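Local coordinates for uncharacterized protein (Paraburkholderia phytofirmans, PDB 5T11), which is the periplasmic lipoprotein PelC, which assembles as a dodecamer and probably guides export of Pel polysaccharide across the outer membrane, at residues 5-10 with 150-155; 17-22 with 87-92; 96-101 with 108-113; 131-136 with 146-151. The protein carries 1 engineered substitution. All coordinates share one frame; numbering follows the deposited sequence.

Contact 1 of 4, residues 5-10 with 150-155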
loop_
_atom_site.group_PDB
_atom_site.type_symbol
_atom_site.label_atom_id
_atom_site.label_comp_id
_atom_site.label_asym_id
_atom_site.label_seq_id
_atom_site.Cartn_x
_atom_site.Cartn_y
_atom_site.Cartn_z
ATOM N N GLY B 5 7.489 10.204 -36.105
ATOM C CA GLY B 5 7.057 11.506 -35.634
ATOM C C GLY B 5 7.032 12.517 -36.759
ATOM O O GLY B 5 6.822 12.141 -37.910
ATOM N N THR B 6 7.240 13.793 -36.450
ATOM C CA THR B 6 7.217 14.855 -37.447
ATOM C C THR B 6 8.268 15.901 -37.111
ATOM O O THR B 6 8.566 16.151 -35.941
ATOM C CB THR B 6 5.861 15.564 -37.515
ATOM O OG1 THR B 6 5.482 15.972 -36.189
ATOM C CG2 THR B 6 4.796 14.651 -38.109
ATOM N N VAL B 7 8.804 16.529 -38.158
ATOM C CA VAL B 7 9.647 17.712 -38.037
ATOM C C VAL B 7 9.070 18.793 -38.939
ATOM O O VAL B 7 8.721 18.519 -40.091
ATOM C CB VAL B 7 11.113 17.420 -38.416
ATOM C CG1 VAL B 7 11.926 18.708 -38.461
ATOM C CG2 VAL B 7 11.728 16.444 -37.438
ATOM N N ARG B 8 8.958 20.014 -38.416
ATOM C CA ARG B 8 8.547 21.172 -39.202
ATOM C C ARG B 8 9.509 22.311 -38.897
ATOM O O ARG B 8 9.646 22.707 -37.734
ATOM C CB ARG B 8 7.102 21.568 -38.882
ATOM C CG ARG B 8 6.086 20.450 -39.122
ATOM C CD ARG B 8 4.748 20.728 -38.432
ATOM N NE ARG B 8 4.188 22.004 -38.864
ATOM C CZ ARG B 8 3.321 22.147 -39.862
ATOM N NH1 ARG B 8 2.896 21.080 -40.536
ATOM N NH2 ARG B 8 2.880 23.358 -40.180
ATOM N N GLN B 9 10.183 22.822 -39.934
ATOM C CA GLN B 9 11.158 23.904 -39.819
ATOM C C GLN B 9 10.790 25.031 -40.768
ATOM O O GLN B 9 10.591 24.792 -41.963
ATOM C CB GLN B 9 12.576 23.427 -40.156
ATOM C CG GLN B 9 13.066 22.241 -39.347
ATOM C CD GLN B 9 13.755 21.218 -40.211
ATOM O OE1 GLN B 9 13.549 21.185 -41.428
ATOM N NE2 GLN B 9 14.600 20.390 -39.595
ATOM N N THR B 10 10.735 26.256 -40.248
ATOM C CA THR B 10 10.641 27.429 -41.107
ATOM C C THR B 10 11.922 27.584 -41.932
ATOM O O THR B 10 12.865 26.793 -41.837
ATOM C CB THR B 10 10.404 28.685 -40.272
ATOM O OG1 THR B 10 11.594 28.996 -39.533
ATOM C CG2 THR B 10 9.259 28.462 -39.299
ATOM N N ALA B 150 19.253 16.397 -33.465
ATOM C CA ALA B 150 20.151 16.496 -34.616
ATOM C C ALA B 150 19.366 16.761 -35.895
ATOM O O ALA B 150 19.738 17.626 -36.699
ATOM C CB ALA B 150 20.993 15.226 -34.754
ATOM N N LYS B 151 18.258 16.037 -36.088
ATOM C CA LYS B 151 17.421 16.259 -37.268
ATOM C C LYS B 151 16.816 17.664 -37.247
ATOM O O LYS B 151 16.911 18.415 -38.230
ATOM C CB LYS B 151 16.326 15.178 -37.323
ATOM C CG LYS B 151 15.416 15.203 -38.544
ATOM C CD LYS B 151 16.191 14.860 -39.815
ATOM C CE LYS B 151 15.286 14.753 -41.043
ATOM N NZ LYS B 151 16.096 14.755 -42.292
ATOM N N VAL B 152 16.219 18.048 -36.110
ATOM C CA VAL B 152 15.513 19.323 -36.002
ATOM C C VAL B 152 16.457 20.499 -36.256
ATOM O O VAL B 152 16.083 21.482 -36.909
ATOM C CB VAL B 152 14.837 19.435 -34.621
ATOM C CG1 VAL B 152 14.389 20.867 -34.358
ATOM C CG2 VAL B 152 13.650 18.463 -34.511
ATOM N N LEU B 153 17.676 20.430 -35.731
ATOM C CA LEU B 153 18.636 21.524 -35.847
ATOM C C LEU B 153 19.513 21.425 -37.090
ATOM O O LEU B 153 20.417 22.256 -37.270
ATOM C CB LEU B 153 19.522 21.586 -34.595
ATOM C CG LEU B 153 18.810 21.854 -33.259
ATOM C CD1 LEU B 153 19.825 21.995 -32.116
ATOM C CD2 LEU B 153 17.905 23.091 -33.337
ATOM N N SER B 154 19.266 20.444 -37.957
ATOM C CA SER B 154 20.083 20.308 -39.160
ATOM C C SER B 154 20.108 21.549 -40.060
ATOM O O SER B 154 21.151 21.773 -40.699
ATOM C CB SER B 154 19.634 19.081 -39.967
ATOM O OG SER B 154 18.368 19.292 -40.561
ATOM N N PRO B 155 19.050 22.370 -40.174
ATOM C CA PRO B 155 19.185 23.587 -40.998
ATOM C C PRO B 155 20.134 24.634 -40.414
ATOM O O PRO B 155 20.475 25.588 -41.125
ATOM C CB PRO B 155 17.750 24.125 -41.081
ATOM C CG PRO B 155 16.858 22.938 -40.723
ATOM C CD PRO B 155 17.656 22.175 -39.720
#

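Contact 2 of 4, residues 17-22 with 87-92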
loop_
_atom_site.group_PDB
_atom_site.type_symbol
_atom_site.label_atom_id
_atom_site.label_comp_id
_atom_site.label_asym_id
_atom_site.label_seq_id
_atom_site.Cartn_x
_atom_site.Cartn_y
_atom_site.Cartn_z
ATOM N N ARG B 17 30.453 29.502 -39.827
ATOM C CA ARG B 17 31.308 28.939 -38.783
ATOM C C ARG B 17 31.528 29.919 -37.635
ATOM O O ARG B 17 31.459 29.536 -36.462
ATOM C CB ARG B 17 32.656 28.524 -39.381
ATOM C CG ARG B 17 32.663 27.156 -40.045
ATOM C CD ARG B 17 33.949 26.919 -40.809
ATOM N NE ARG B 17 33.959 27.642 -42.077
ATOM C CZ ARG B 17 35.040 27.847 -42.827
ATOM N NH1 ARG B 17 36.226 27.391 -42.441
ATOM N NH2 ARG B 17 34.935 28.517 -43.967
ATOM N N GLY B 18 31.779 31.188 -37.951
ATOM C CA GLY B 18 32.133 32.183 -36.962
ATOM C C GLY B 18 30.988 32.900 -36.280
ATOM O O GLY B 18 31.240 33.830 -35.504
ATOM N N ASP B 19 29.739 32.513 -36.546
ATOM C CA ASP B 19 28.590 33.098 -35.864
ATOM C C ASP B 19 28.522 32.545 -34.447
ATOM O O ASP B 19 28.342 31.338 -34.262
ATOM C CB ASP B 19 27.293 32.779 -36.607
ATOM C CG ASP B 19 27.135 33.567 -37.894
ATOM O OD1 ASP B 19 27.720 34.664 -38.009
ATOM O OD2 ASP B 19 26.399 33.085 -38.789
ATOM N N LYS B 20 28.654 33.418 -33.447
ATOM C CA LYS B 20 28.589 32.992 -32.052
ATOM C C LYS B 20 27.131 32.795 -31.649
ATOM O O LYS B 20 26.310 33.704 -31.795
ATOM C CB LYS B 20 29.277 34.009 -31.147
ATOM C CG LYS B 20 30.676 34.364 -31.630
ATOM C CD LYS B 20 31.538 35.014 -30.562
ATOM C CE LYS B 20 32.994 35.049 -31.017
ATOM N NZ LYS B 20 33.435 33.725 -31.563
ATOM N N VAL B 21 26.812 31.607 -31.151
ATOM C CA VAL B 21 25.459 31.241 -30.746
ATOM C C VAL B 21 25.467 30.918 -29.259
ATOM O O VAL B 21 26.281 30.110 -28.798
ATOM C CB VAL B 21 24.936 30.037 -31.548
ATOM C CG1 VAL B 21 23.546 29.618 -31.057
ATOM C CG2 VAL B 21 24.941 30.347 -33.032
ATOM N N ALA B 22 24.560 31.539 -28.516
ATOM C CA ALA B 22 24.322 31.189 -27.124
ATOM C C ALA B 22 23.065 30.333 -27.038
ATOM O O ALA B 22 22.041 30.674 -27.640
ATOM C CB ALA B 22 24.171 32.439 -26.256
ATOM N N ASN B 87 28.608 38.651 -26.659
ATOM C CA ASN B 87 28.638 39.065 -28.068
ATOM C C ASN B 87 28.173 37.951 -29.005
ATOM O O ASN B 87 28.666 37.819 -30.127
ATOM C CB ASN B 87 30.024 39.567 -28.476
ATOM C CG ASN B 87 30.486 40.713 -27.623
ATOM O OD1 ASN B 87 29.897 41.794 -27.651
ATOM N ND2 ASN B 87 31.548 40.490 -26.855
ATOM N N ALA B 88 27.213 37.145 -28.543
ATOM C CA ALA B 88 26.567 36.176 -29.417
ATOM C C ALA B 88 25.826 36.884 -30.543
ATOM O O ALA B 88 25.189 37.921 -30.341
ATOM C CB ALA B 88 25.586 35.304 -28.622
ATOM N N ARG B 89 25.901 36.311 -31.741
ATOM C CA ARG B 89 25.078 36.826 -32.825
ATOM C C ARG B 89 23.651 36.281 -32.767
ATOM O O ARG B 89 22.706 36.998 -33.124
ATOM C CB ARG B 89 25.725 36.512 -34.176
ATOM C CG ARG B 89 25.127 37.307 -35.340
ATOM C CD ARG B 89 25.839 36.993 -36.640
ATOM N NE ARG B 89 25.173 37.583 -37.799
ATOM C CZ ARG B 89 25.642 37.507 -39.041
ATOM N NH1 ARG B 89 26.781 36.868 -39.280
ATOM N NH2 ARG B 89 24.977 38.066 -40.042
ATOM N N TYR B 90 23.471 35.031 -32.329
ATOM C CA TYR B 90 22.145 34.421 -32.205
ATOM C C TYR B 90 21.988 33.726 -30.859
ATOM O O TYR B 90 22.967 33.310 -30.231
ATOM C CB TYR B 90 21.870 33.387 -33.307
ATOM C CG TYR B 90 21.992 33.900 -34.719
ATOM C CD1 TYR B 90 20.991 34.682 -35.282
ATOM C CD2 TYR B 90 23.101 33.593 -35.495
ATOM C CE1 TYR B 90 21.097 35.153 -36.577
ATOM C CE2 TYR B 90 23.213 34.056 -36.795
ATOM C CZ TYR B 90 22.207 34.839 -37.331
ATOM O OH TYR B 90 22.301 35.313 -38.624
ATOM N N VAL B 91 20.731 33.589 -30.432
ATOM C CA VAL B 91 20.356 32.809 -29.258
ATOM C C VAL B 91 19.453 31.669 -29.716
ATOM O O VAL B 91 18.505 31.892 -30.482
ATOM C CB VAL B 91 19.645 33.666 -28.193
ATOM C CG1 VAL B 91 18.854 32.796 -27.242
ATOM C CG2 VAL B 91 20.647 34.456 -27.407
ATOM N N LEU B 92 19.764 30.455 -29.273
ATOM C CA LEU B 92 18.901 29.300 -29.467
ATOM C C LEU B 92 18.163 29.056 -28.158
ATOM O O LEU B 92 18.794 28.864 -27.113
ATOM C CB LEU B 92 19.693 28.057 -29.877
ATOM C CG LEU B 92 18.790 26.836 -30.120
ATOM C CD1 LEU B 92 18.127 26.938 -31.482
ATOM C CD2 LEU B 92 19.511 25.482 -29.960
#

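Contact 3 of 4, residues 96-101 with 108-113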
loop_
_atom_site.group_PDB
_atom_site.type_symbol
_atom_site.label_atom_id
_atom_site.label_comp_id
_atom_site.label_asym_id
_atom_site.label_seq_id
_atom_site.Cartn_x
_atom_site.Cartn_y
_atom_site.Cartn_z
ATOM N N VAL B 96 10.813 21.861 -24.111
ATOM C CA VAL B 96 10.585 20.425 -24.185
ATOM C C VAL B 96 9.129 20.157 -23.801
ATOM O O VAL B 96 8.707 20.448 -22.674
ATOM C CB VAL B 96 11.567 19.663 -23.282
ATOM C CG1 VAL B 96 11.324 18.166 -23.362
ATOM C CG2 VAL B 96 13.030 20.010 -23.688
ATOM N N GLU B 97 8.351 19.640 -24.756
ATOM C CA GLU B 97 6.948 19.299 -24.532
ATOM C C GLU B 97 6.755 17.869 -24.060
ATOM O O GLU B 97 5.720 17.558 -23.453
ATOM C CB GLU B 97 6.127 19.511 -25.822
ATOM C CG GLU B 97 5.972 20.987 -26.234
ATOM C CD GLU B 97 7.184 21.525 -26.985
ATOM O OE1 GLU B 97 7.836 20.731 -27.707
ATOM O OE2 GLU B 97 7.496 22.733 -26.844
ATOM N N GLU B 98 7.719 16.989 -24.319
ATOM C CA GLU B 98 7.599 15.597 -23.912
ATOM C C GLU B 98 8.985 14.978 -23.917
ATOM O O GLU B 98 9.797 15.252 -24.810
ATOM C CB GLU B 98 6.657 14.823 -24.846
ATOM C CG GLU B 98 6.530 13.352 -24.516
ATOM C CD GLU B 98 5.246 12.720 -25.083
ATOM O OE1 GLU B 98 4.931 12.954 -26.279
ATOM O OE2 GLU B 98 4.555 11.982 -24.322
ATOM N N TRP B 99 9.245 14.142 -22.924
ATOM C CA TRP B 99 10.563 13.559 -22.716
ATOM C C TRP B 99 10.437 12.468 -21.662
ATOM O O TRP B 99 10.773 12.690 -20.493
ATOM C CB TRP B 99 11.539 14.647 -22.271
ATOM C CG TRP B 99 13.027 14.318 -22.245
ATOM C CD1 TRP B 99 13.679 13.492 -21.367
ATOM C CD2 TRP B 99 14.050 14.897 -23.083
ATOM N NE1 TRP B 99 15.035 13.498 -21.626
ATOM C CE2 TRP B 99 15.288 14.343 -22.678
ATOM C CE3 TRP B 99 14.031 15.801 -24.157
ATOM C CZ2 TRP B 99 16.504 14.679 -23.299
ATOM C CZ3 TRP B 99 15.239 16.135 -24.771
ATOM C CH2 TRP B 99 16.460 15.574 -24.330
ATOM N N ARG B 100 9.912 11.306 -22.042
ATOM C CA ARG B 100 9.617 10.265 -21.059
ATOM C C ARG B 100 9.588 8.925 -21.772
ATOM O O ARG B 100 9.554 8.858 -23.005
ATOM C CB ARG B 100 8.273 10.522 -20.364
ATOM C CG ARG B 100 7.076 10.488 -21.347
ATOM C CD ARG B 100 5.720 10.547 -20.640
ATOM N NE ARG B 100 5.524 9.388 -19.755
ATOM C CZ ARG B 100 4.380 9.101 -19.144
ATOM N NH1 ARG B 100 3.311 9.884 -19.306
ATOM N NH2 ARG B 100 4.300 8.029 -18.374
ATOM N N TYR B 101 9.601 7.850 -20.980
ATOM C CA TYR B 101 9.109 6.568 -21.472
ATOM C C TYR B 101 7.618 6.519 -21.197
ATOM O O TYR B 101 7.159 6.967 -20.140
ATOM C CB TYR B 101 9.805 5.371 -20.808
ATOM C CG TYR B 101 11.296 5.280 -21.091
ATOM C CD1 TYR B 101 11.764 4.671 -22.254
ATOM C CD2 TYR B 101 12.241 5.815 -20.200
ATOM C CE1 TYR B 101 13.124 4.585 -22.537
ATOM C CE2 TYR B 101 13.623 5.733 -20.479
ATOM C CZ TYR B 101 14.050 5.117 -21.656
ATOM O OH TYR B 101 15.395 5.022 -21.968
ATOM N N GLU B 108 7.638 2.717 -24.663
ATOM C CA GLU B 108 8.548 3.309 -25.628
ATOM C C GLU B 108 8.923 4.746 -25.249
ATOM O O GLU B 108 8.126 5.471 -24.647
ATOM C CB GLU B 108 7.925 3.289 -27.028
ATOM C CG GLU B 108 6.628 4.055 -27.178
ATOM C CD GLU B 108 5.388 3.170 -27.014
ATOM O OE1 GLU B 108 5.384 2.280 -26.132
ATOM O OE2 GLU B 108 4.412 3.367 -27.778
ATOM N N PRO B 109 10.138 5.174 -25.591
ATOM C CA PRO B 109 10.512 6.583 -25.392
ATOM C C PRO B 109 9.787 7.501 -26.362
ATOM O O PRO B 109 9.526 7.148 -27.512
ATOM C CB PRO B 109 12.024 6.592 -25.667
ATOM C CG PRO B 109 12.246 5.424 -26.611
ATOM C CD PRO B 109 11.245 4.369 -26.141
ATOM N N VAL B 110 9.460 8.699 -25.883
ATOM C CA VAL B 110 8.784 9.712 -26.686
ATOM C C VAL B 110 9.397 11.075 -26.368
ATOM O O VAL B 110 9.645 11.398 -25.201
ATOM C CB VAL B 110 7.256 9.712 -26.432
ATOM C CG1 VAL B 110 6.608 8.430 -26.961
ATOM C CG2 VAL B 110 6.976 9.821 -24.956
ATOM N N VAL B 111 9.632 11.879 -27.407
ATOM C CA VAL B 111 10.283 13.184 -27.277
ATOM C C VAL B 111 9.544 14.212 -28.126
ATOM O O VAL B 111 9.244 13.959 -29.300
ATOM C CB VAL B 111 11.763 13.128 -27.710
ATOM C CG1 VAL B 111 12.414 14.519 -27.626
ATOM C CG2 VAL B 111 12.537 12.116 -26.850
ATOM N N GLY B 112 9.260 15.375 -27.538
ATOM C CA GLY B 112 8.726 16.513 -28.273
ATOM C C GLY B 112 9.480 17.781 -27.887
ATOM O O GLY B 112 9.668 18.028 -26.690
ATOM N N VAL B 113 9.950 18.565 -28.877
ATOM C CA VAL B 113 10.775 19.753 -28.650
ATOM C C VAL B 113 10.395 20.842 -29.648
ATOM O O VAL B 113 10.051 20.564 -30.801
ATOM C CB VAL B 113 12.289 19.467 -28.777
ATOM C CG1 VAL B 113 12.760 18.532 -27.691
ATOM C CG2 VAL B 113 12.618 18.901 -30.161
#

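Contact 4 of 4, residues 131-136 with 146-151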
loop_
_atom_site.group_PDB
_atom_site.type_symbol
_atom_site.label_atom_id
_atom_site.label_comp_id
_atom_site.label_asym_id
_atom_site.label_seq_id
_atom_site.Cartn_x
_atom_site.Cartn_y
_atom_site.Cartn_z
ATOM N N GLY B 131 9.841 19.355 -33.458
ATOM C CA GLY B 131 10.118 17.972 -33.800
ATOM C C GLY B 131 9.550 17.035 -32.752
ATOM O O GLY B 131 9.571 17.364 -31.560
ATOM N N THR B 132 9.016 15.887 -33.171
ATOM C CA THR B 132 8.547 14.866 -32.245
ATOM C C THR B 132 9.022 13.514 -32.750
ATOM O O THR B 132 9.235 13.336 -33.953
ATOM C CB THR B 132 7.005 14.846 -32.097
ATOM O OG1 THR B 132 6.398 14.415 -33.328
ATOM C CG2 THR B 132 6.463 16.228 -31.723
ATOM N N ARG B 133 9.165 12.555 -31.831
ATOM C CA ARG B 133 9.549 11.210 -32.241
ATOM C C ARG B 133 9.122 10.186 -31.195
ATOM O O ARG B 133 9.112 10.466 -29.991
ATOM C CB ARG B 133 11.061 11.109 -32.493
ATOM C CG ARG B 133 11.492 9.757 -33.048
ATOM C CD ARG B 133 12.935 9.770 -33.483
ATOM N NE ARG B 133 13.143 10.675 -34.607
ATOM C CZ ARG B 133 14.310 10.847 -35.216
ATOM N NH1 ARG B 133 15.369 10.170 -34.802
ATOM N NH2 ARG B 133 14.417 11.690 -36.236
ATOM N N THR B 134 8.779 8.993 -31.685
ATOM C CA THR B 134 8.458 7.824 -30.871
ATOM C C THR B 134 9.413 6.694 -31.245
ATOM O O THR B 134 9.502 6.325 -32.424
ATOM C CB THR B 134 7.007 7.382 -31.107
ATOM O OG1 THR B 134 6.122 8.495 -30.932
ATOM C CG2 THR B 134 6.606 6.268 -30.146
ATOM N N GLY B 135 10.113 6.136 -30.247
ATOM C CA GLY B 135 10.958 4.970 -30.457
ATOM C C GLY B 135 10.158 3.681 -30.358
ATOM O O GLY B 135 8.939 3.691 -30.187
ATOM N N TRP B 136 10.840 2.542 -30.522
ATOM C CA TRP B 136 10.151 1.297 -30.190
ATOM C C TRP B 136 10.477 0.927 -28.741
ATOM O O TRP B 136 11.230 1.615 -28.054
ATOM C CB TRP B 136 10.486 0.144 -31.151
ATOM C CG TRP B 136 9.621 -1.176 -30.874
ATOM C CD1 TRP B 136 8.273 -1.379 -31.132
ATOM C CD2 TRP B 136 10.080 -2.397 -30.266
ATOM N NE1 TRP B 136 7.893 -2.647 -30.738
ATOM C CE2 TRP B 136 8.985 -3.287 -30.208
ATOM C CE3 TRP B 136 11.313 -2.826 -29.772
ATOM C CZ2 TRP B 136 9.097 -4.567 -29.660
ATOM C CZ3 TRP B 136 11.417 -4.101 -29.244
ATOM C CH2 TRP B 136 10.317 -4.956 -29.196
ATOM N N THR B 146 18.542 12.501 -28.843
ATOM C CA THR B 146 19.724 13.024 -29.518
ATOM C C THR B 146 19.542 12.970 -31.031
ATOM O O THR B 146 19.835 13.941 -31.741
ATOM C CB THR B 146 20.976 12.248 -29.102
ATOM O OG1 THR B 146 20.772 10.852 -29.366
ATOM C CG2 THR B 146 21.284 12.459 -27.609
ATOM N N SER B 147 19.054 11.837 -31.534
ATOM C CA SER B 147 18.780 11.689 -32.960
ATOM C C SER B 147 17.787 12.741 -33.453
ATOM O O SER B 147 17.947 13.288 -34.553
ATOM C CB SER B 147 18.255 10.275 -33.223
ATOM O OG SER B 147 18.127 9.987 -34.600
ATOM N N LEU B 148 16.762 13.054 -32.647
ATOM C CA LEU B 148 15.717 13.976 -33.095
ATOM C C LEU B 148 16.212 15.419 -33.121
ATOM O O LEU B 148 15.937 16.168 -34.071
ATOM C CB LEU B 148 14.488 13.865 -32.191
ATOM C CG LEU B 148 13.402 14.923 -32.429
ATOM C CD1 LEU B 148 12.762 14.744 -33.813
ATOM C CD2 LEU B 148 12.309 14.906 -31.325
ATOM N N ILE B 149 16.916 15.828 -32.073
ATOM C CA ILE B 149 17.440 17.184 -32.023
ATOM C C ILE B 149 18.436 17.411 -33.153
ATOM O O ILE B 149 18.451 18.482 -33.779
ATOM C CB ILE B 149 18.049 17.451 -30.639
ATOM C CG1 ILE B 149 16.920 17.596 -29.621
ATOM C CG2 ILE B 149 18.937 18.711 -30.667
ATOM C CD1 ILE B 149 17.316 17.301 -28.197
ATOM N N ALA B 150 19.253 16.397 -33.465
ATOM C CA ALA B 150 20.151 16.496 -34.616
ATOM C C ALA B 150 19.366 16.761 -35.895
ATOM O O ALA B 150 19.738 17.626 -36.699
ATOM C CB ALA B 150 20.993 15.226 -34.754
ATOM N N LYS B 151 18.258 16.037 -36.088
ATOM C CA LYS B 151 17.421 16.259 -37.268
ATOM C C LYS B 151 16.816 17.664 -37.247
ATOM O O LYS B 151 16.911 18.415 -38.230
ATOM C CB LYS B 151 16.326 15.178 -37.323
ATOM C CG LYS B 151 15.416 15.203 -38.544
ATOM C CD LYS B 151 16.191 14.860 -39.815
ATOM C CE LYS B 151 15.286 14.753 -41.043
ATOM N NZ LYS B 151 16.096 14.755 -42.292
#

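Contact 1 of 4, residues 5-10 with 150-155
Gln9 meets the end of helix 141-152 with CG anti to its own carbonyl carbon (chi1 -55°), beside the backbone N, and a bend at chi2 that brings CD to 3.6 Å from Pro155 CG. The two side chains cross at about a right angle, and the amide nitrogen then has Val152 O as its acceptor: Gln9 NE2 to Val152 O is 3.3 Å, with the donor lying above the carbonyl plane and an N-H...O angle of 143°. Beside it, Val7 holds CG2 anti to the carbonyl carbon, and this methyl touches Val152 CG2 at 4.0 Å and Lys151 CG at the same distance. The fold here is a mixed sheet with a helix laid against it: strand 5-9 is an outermost strand of the chain's sheet, bonded through its backbone to strand 125-134, and the end of helix 141-152 packs beside it. The turn that follows the helix is held by Lys151 O, which accepts both Ser154 N and Ser154 OG, the latter at 2.9 Å. Arg8 starts out from the other side of the strand, away from this helix, and packs on Ala150 of a second subunit, while Thr6 packs on Thr146 of that same neighbour.

Contact 2 of 4, residues 17-22 with 87-92
Asp19 and Arg89 form a salt bridge beside the first paired residues of two parallel strands. Arg89 sets CG anti to its backbone N (chi1 -166°) and stays extended from CG to NE, reaching out to Asp19; NH1 of Arg89 lies 2.7 Å from OD1 of Asp19, on the syn side of the carboxylate but tilted out of its plane. The carboxylate and guanidinium planes stand 87° apart, and NH1 alone of the guanidinium nitrogens is bonded to Asp19. Arg89 CG lies 4.0 Å above the plane of the Tyr90 ring, offset toward the rim. Asp19 OD2 comes to the edge of that ring in its plane, 3.9 Å from Tyr90 CE2, and also accepts from Ala16 N. The Lys20 amine forms a salt bridge with Asp54, while Lys20 O is gripped twice, by Arg89 N and Tyr90 N. Past it, Ala22 N donates to Tyr90 O (2.9 Å) and Leu92 N to Ala22 O (2.8 Å). Ala22 CB packs on Ala88 CB at 4.0 Å. Helix 78-85 covers the face bearing Ala22 and Val91, and helix 35-49 touches Val21 and Leu92 on the other: a parallel strand pair inside a mixed sheet with helices on both faces.

Contact 3 of 4, residues 96-101 with 108-113
Trp99 and Val111 lie side by side, pointing the same way, in an antiparallel beta hairpin that carries a classic bulge. Trp99 CG stands anti to the backbone N (chi1 -169°), and CE3 of the indole comes to 4.0 Å from Val111 CG1. On the same face, Tyr101 CE1 meets Pro109 CB at 3.9 Å toward the hairpin's tip, and Val96 CG2 meets Val113 CG1 toward the other end. The opposite face carries Glu98, Arg100 and Val110. There Val110 CG2 sits between its backbone N and carbonyl carbon, the crowded position, where Glu98 CG lies 3.6 Å away and Arg100 CG 3.7 Å away. The bulge falls where Glu97 and Glu98 both face Gly112: their two amide nitrogens reach Gly112 O from the same face of its plane, Glu97 N at 2.8 Å and Glu98 N at 3.2 Å. One carbonyl thus serves two donors, and the register shifts by one residue.

Outside this shell, Trp99 is packed between helices 35-49 and 141-152, touching Ile42 and Ala145, while Val111 rests on Leu148. Neighbouring subunits hold the ends of Glu98 and Tyr101: Glu98 OE2 bonds the hydroxyl of Tyr101 of a second subunit and OE1 the backbone N of its Ser142, and Tyr101 OH bonds Leu141 N of its own chain and Glu98 OE2 of a third subunit. Glu97 OE2 pairs with Thr114 OG1 of its own chain. Toward the hairpin's tip, Arg100 and Val110 bond each other both ways, Val110 N to Arg100 O at 2.9 Å.

Contact 4 of 4, residues 131-136 with 146-151
Leu148 packs its two methyls against the backbone of strand 125-134, and this is the tight part of the contact. CD2 comes to 3.7 Å from Gly131 O and CD1 to 3.8 Å from Thr132 O, so one leucine spans two successive peptides. Gly131 has no side chain, and Leu148 takes up the room on that side of its main chain. Leu148 also touches Val111 on strand 109-119 and Val7 on strand 5-9, so this buried residue is walled by three neighbouring strands.

The outer side is looser and held by polar atoms. Arg133 runs past Leu148 in the opposite direction, bends at chi3, and lays its guanidinium beside the helix: Leu148 CA lies 4.0 Å above the plane, over its centre. In that plane, at the edge, NH1 donates to the Ser147 hydroxyl, Arg133 NH1 to Ser147 OG being 2.8 Å with an N-H...O angle of 131°. Ser147 and Lys151 are both exposed here. Lys151 contributes its CB, 4.1 Å from Arg133 NH2, while its amine leads off, and NZ stays 7.0 Å from that nitrogen; a like charge at such a distance would perhaps repel the guanidinium only mildly. On the far face of the strand, Thr132 OG1 bonds Ser143 OG of a second subunit.

The axes of strand 131-134 and helix 146-151 approach to 8.6 Å and run at 150°: a beta-alpha unit in which the helix folds back nearly antiparallel to its strand and packs on one face of the sheet, as in alpha/beta folds.

Overall arrangement
From the N terminus, strand 5-9 comes first: contact 1 closes the longest loop when residues 150-155 return to it, with contacts 2 and 3 inside and contact 4 ending on the same stretch. Contact 2 brings residues 87-92 back beside 17-22, after helices 35-49 and 78-85. Strand 90-99 continues into contact 3, where the loop to strand 109-119 closes a hairpin about 27 Å away, centre to centre. Contact 4 closes a short strand-to-helix loop and shares Ala150 and Lys151 with contact 1, their centres about 9 Å apart. Thr6 and Val111 bond contacts 1 and 3 to strand 125-134, while strand 90-99 links contact 2 to the same sheet; contacts 1, 3 and 4 meet a second subunit.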